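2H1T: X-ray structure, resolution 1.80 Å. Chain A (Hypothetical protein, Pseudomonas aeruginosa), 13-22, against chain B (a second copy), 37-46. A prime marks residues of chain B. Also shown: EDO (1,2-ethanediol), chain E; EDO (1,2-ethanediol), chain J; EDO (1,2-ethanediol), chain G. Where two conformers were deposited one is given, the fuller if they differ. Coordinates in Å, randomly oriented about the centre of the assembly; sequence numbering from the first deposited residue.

Chain A 13-22: LWRSPSSSWE
Chain B, residues 37-46: APDERSGLPY

Contact between chain A 13-22 and chain B 37-46 of the two copies, burying 519 Å² in all. The chain A stretch is largely extended, with strands at 16-18 and 21-22; chain B folds back on itself, strands 37-38 and 45-46 being paired by Ala37′ N to Tyr46′ O (3.1 Å) and Tyr46′ N to Ala37′ O (2.8 Å), with Asp39′ N to Leu44′ O (2.9 Å) and Gly43′ N to Asp39′ O (3.0 Å) closing the turn. Residues 16-19 and 40′-44′ run in the same sense, the 37′-40′ leg largely across them: CA of Ser16 lies 6.1 Å from CA of Glu40′, Ser18 CA 4.1 Å from Gly43′ CA, and Ser19 CA 5.6 Å from Leu44′ CA.

Polar contacts centre on Gly43′ (phi/psi 77/0), a conformation that would jam a CB against the preceding carbonyl and so calls for glycine. Its O accepts one weak hydrogen bond from Ser19 N (2.9 Å, 128°) and a CA-H...O contact from Ser18 CA (3.0 Å); its own CA approaches Pro17 O (3.6 Å). Asp39′ (chi1 t) shapes the turn, OD1 accepting from Arg41′ N (2.9 Å) and Ser42′ N (3.0 Å), while Ser42′ OG (chi1 p) accepts from Leu44′ N (3.1 Å).

Two apolar pairs involve buried, C-gamma endo prolines, whose rings offer carbon. Trp14 (chi1 p, chi2 -83°), CA-to-CB toward chain B, has CH2 3.8 Å from Pro38′ CD and CZ3 3.9 Å from Glu40′ CG, both oblique to the indole; Pro45′ CD lies 3.7 Å from CB of Trp21 (chi1 t), whose indole leads away. Other van der Waals contacts are Pro45′ CD to Ser19 O (3.4 Å), Ser16 OG (chi1 t) to Glu40′ CA (3.7 Å), Leu44′ CD2 (m, t) to Ser20 O (3.6 Å) and Ser18 CB (chi1 p) to Pro38′ CB (3.5 Å). Ser18 and Ser19 are buried, their OG atoms hydrogen-bonded elsewhere in the structure.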

# COMPACT_ATOMS: atom_id res chain seq x y z
N LEU A 13 12.18 3.24 -8.07
CA LEU A 13 12.46 4.45 -8.84
C LEU A 13 11.55 4.50 -10.05
O LEU A 13 11.31 5.57 -10.62
CB LEU A 13 13.93 4.49 -9.25
CG LEU A 13 14.91 4.44 -8.08
CD1 LEU A 13 16.35 4.36 -8.57
CD2 LEU A 13 14.75 5.60 -7.19
N TRP A 14 11.04 3.34 -10.47
CA TRP A 14 10.02 3.31 -11.50
C TRP A 14 8.76 4.01 -10.97
O TRP A 14 8.58 4.14 -9.76
CB TRP A 14 9.75 1.86 -11.93
CG TRP A 14 9.24 0.96 -10.80
CD1 TRP A 14 10.00 0.29 -9.86
CD2 TRP A 14 7.87 0.60 -10.52
NE1 TRP A 14 9.19 -0.41 -9.00
CE2 TRP A 14 7.88 -0.26 -9.39
CE3 TRP A 14 6.64 0.94 -11.11
CZ2 TRP A 14 6.72 -0.78 -8.84
CZ3 TRP A 14 5.47 0.41 -10.57
CH2 TRP A 14 5.52 -0.45 -9.43
N ARG A 15 7.92 4.49 -11.86
CA ARG A 15 6.64 5.11 -11.44
C ARG A 15 5.51 4.62 -12.34
O ARG A 15 5.72 4.36 -13.53
CB ARG A 15 6.71 6.65 -11.49
CG ARG A 15 7.69 7.34 -10.52
CD ARG A 15 7.11 7.27 -9.12
NE ARG A 15 7.85 7.89 -8.02
CZ ARG A 15 8.89 7.34 -7.39
NH1 ARG A 15 9.41 6.18 -7.79
NH2 ARG A 15 9.42 7.96 -6.34
N SER A 16 4.34 4.47 -11.72
CA SER A 16 3.09 4.19 -12.41
C SER A 16 1.99 5.01 -11.70
O SER A 16 2.06 5.24 -10.49
CB SER A 16 2.79 2.68 -12.36
OG SER A 16 1.70 2.31 -13.21
N PRO A 17 0.97 5.46 -12.45
CA PRO A 17 -0.05 6.25 -11.79
C PRO A 17 -0.83 5.40 -10.81
O PRO A 17 -1.12 4.24 -11.12
CB PRO A 17 -0.97 6.70 -12.94
CG PRO A 17 -0.15 6.53 -14.17
CD PRO A 17 0.71 5.34 -13.89
N SER A 18 -1.15 5.93 -9.64
CA SER A 18 -1.93 5.17 -8.69
C SER A 18 -2.80 6.05 -7.79
O SER A 18 -2.75 7.28 -7.89
CB SER A 18 -1.06 4.19 -7.93
OG SER A 18 -0.46 4.79 -6.79
N SER A 19 -3.62 5.40 -6.96
CA SER A 19 -4.66 6.07 -6.17
C SER A 19 -4.92 5.31 -4.87
O SER A 19 -4.17 4.36 -4.50
CB SER A 19 -5.96 6.20 -7.01
OG SER A 19 -6.81 7.30 -6.63
N SER A 20 -6.01 5.68 -4.23
CA SER A 20 -6.41 5.08 -2.99
C SER A 20 -7.35 3.90 -3.17
O SER A 20 -8.09 3.77 -4.13
CB SER A 20 -7.10 6.13 -2.12
OG SER A 20 -8.10 6.81 -2.83
N TRP A 21 -7.30 3.02 -2.19
CA TRP A 21 -8.26 1.96 -2.07
C TRP A 21 -8.53 1.87 -0.58
O TRP A 21 -7.58 1.76 0.25
CB TRP A 21 -7.69 0.65 -2.61
CG TRP A 21 -8.41 -0.53 -2.07
CD1 TRP A 21 -9.41 -1.23 -2.67
CD2 TRP A 21 -8.24 -1.10 -0.77
NE1 TRP A 21 -9.86 -2.22 -1.84
CE2 TRP A 21 -9.14 -2.18 -0.67
CE3 TRP A 21 -7.42 -0.79 0.34
CZ2 TRP A 21 -9.24 -2.97 0.49
CZ3 TRP A 21 -7.52 -1.54 1.50
CH2 TRP A 21 -8.41 -2.64 1.57
N GLU A 22 -9.81 1.93 -0.23
CA GLU A 22 -10.19 1.92 1.16
C GLU A 22 -11.29 0.87 1.34
O GLU A 22 -12.29 0.85 0.59
CB GLU A 22 -10.70 3.32 1.61
CG GLU A 22 -11.27 3.33 3.00
CD GLU A 22 -11.66 4.69 3.54
OE1 GLU A 22 -11.84 5.60 2.75
OE2 GLU A 22 -11.78 4.82 4.77
N ALA B 37 2.92 -1.75 -3.29
CA ALA B 37 3.15 -1.23 -4.65
C ALA B 37 1.84 -1.02 -5.37
O ALA B 37 0.82 -1.57 -4.94
CB ALA B 37 4.05 -2.20 -5.46
N PRO B 38 1.84 -0.19 -6.43
CA PRO B 38 0.64 -0.07 -7.25
C PRO B 38 0.55 -1.18 -8.29
O PRO B 38 1.56 -1.60 -8.88
CB PRO B 38 0.84 1.28 -7.97
CG PRO B 38 2.35 1.43 -8.08
CD PRO B 38 2.92 0.68 -6.91
N ASP B 39 -0.69 -1.62 -8.52
CA ASP B 39 -1.04 -2.40 -9.70
C ASP B 39 -0.94 -1.50 -10.94
O ASP B 39 -1.55 -0.41 -11.02
CB ASP B 39 -2.46 -2.95 -9.53
CG ASP B 39 -2.89 -3.92 -10.64
OD1 ASP B 39 -2.80 -3.58 -11.85
OD2 ASP B 39 -3.42 -5.00 -10.28
N GLU B 40 -0.17 -1.97 -11.89
CA GLU B 40 0.29 -1.15 -13.01
C GLU B 40 -0.77 -1.05 -14.09
O GLU B 40 -0.57 -0.30 -15.04
CB GLU B 40 1.60 -1.70 -13.57
CG GLU B 40 2.79 -1.54 -12.61
CD GLU B 40 3.88 -2.62 -12.79
OE1 GLU B 40 4.60 -2.52 -13.80
OE2 GLU B 40 4.00 -3.55 -11.92
N ARG B 41 -1.87 -1.79 -13.95
CA ARG B 41 -3.02 -1.73 -14.87
C ARG B 41 -4.17 -1.02 -14.23
O ARG B 41 -4.82 -0.21 -14.88
CB ARG B 41 -3.51 -3.12 -15.25
CG ARG B 41 -2.68 -3.83 -16.31
CD ARG B 41 -2.87 -5.34 -16.24
NE ARG B 41 -1.82 -6.06 -16.96
CZ ARG B 41 -0.55 -6.17 -16.55
NH1 ARG B 41 -0.15 -5.62 -15.41
NH2 ARG B 41 0.33 -6.84 -17.30
N SER B 42 -4.45 -1.34 -12.97
CA SER B 42 -5.65 -0.80 -12.31
C SER B 42 -5.45 0.57 -11.65
O SER B 42 -6.41 1.27 -11.36
CB SER B 42 -6.19 -1.82 -11.30
OG SER B 42 -5.47 -1.81 -10.07
N GLY B 43 -4.20 0.95 -11.41
CA GLY B 43 -3.94 2.13 -10.64
C GLY B 43 -4.13 1.95 -9.14
O GLY B 43 -3.90 2.89 -8.39
N LEU B 44 -4.51 0.76 -8.67
CA LEU B 44 -4.84 0.59 -7.25
C LEU B 44 -3.73 -0.14 -6.48
O LEU B 44 -3.08 -1.02 -7.05
CB LEU B 44 -6.18 -0.16 -7.12
CG LEU B 44 -7.35 0.60 -7.75
CD1 LEU B 44 -8.67 -0.07 -7.53
CD2 LEU B 44 -7.46 2.02 -7.21
N PRO B 45 -3.57 0.16 -5.18
CA PRO B 45 -2.48 -0.45 -4.43
C PRO B 45 -2.68 -1.92 -4.00
O PRO B 45 -3.79 -2.43 -3.88
CB PRO B 45 -2.33 0.47 -3.23
CG PRO B 45 -3.64 1.12 -3.06
CD PRO B 45 -4.44 0.97 -4.30
N TYR B 46 -1.58 -2.62 -3.83
CA TYR B 46 -1.63 -3.95 -3.24
C TYR B 46 -0.53 -4.08 -2.22
O TYR B 46 0.40 -3.23 -2.13
CB TYR B 46 -1.57 -5.07 -4.31
CG TYR B 46 -0.24 -5.10 -5.10
CD1 TYR B 46 0.86 -5.76 -4.58
CD2 TYR B 46 -0.13 -4.49 -6.33
CE1 TYR B 46 2.08 -5.78 -5.28
CE2 TYR B 46 1.06 -4.52 -7.04
CZ TYR B 46 2.17 -5.16 -6.49
OH TYR B 46 3.38 -5.21 -7.16
C1 EDO E . -6.14 -4.39 -0.20
O1 EDO E . -7.42 -4.64 -0.76
C2 EDO E . -5.30 -3.53 -1.13
O2 EDO E . -6.09 -2.49 -1.68
C1 EDO J . -6.04 -5.56 -12.82
O1 EDO J . -4.83 -4.81 -12.92
C2 EDO J . -6.39 -5.81 -11.36
O2 EDO J . -5.45 -6.73 -10.79
C1 EDO G . 7.36 -6.08 -15.22
O1 EDO G . 7.91 -5.48 -16.39
C2 EDO G . 5.86 -5.78 -15.19
O2 EDO G . 5.64 -4.38 -15.15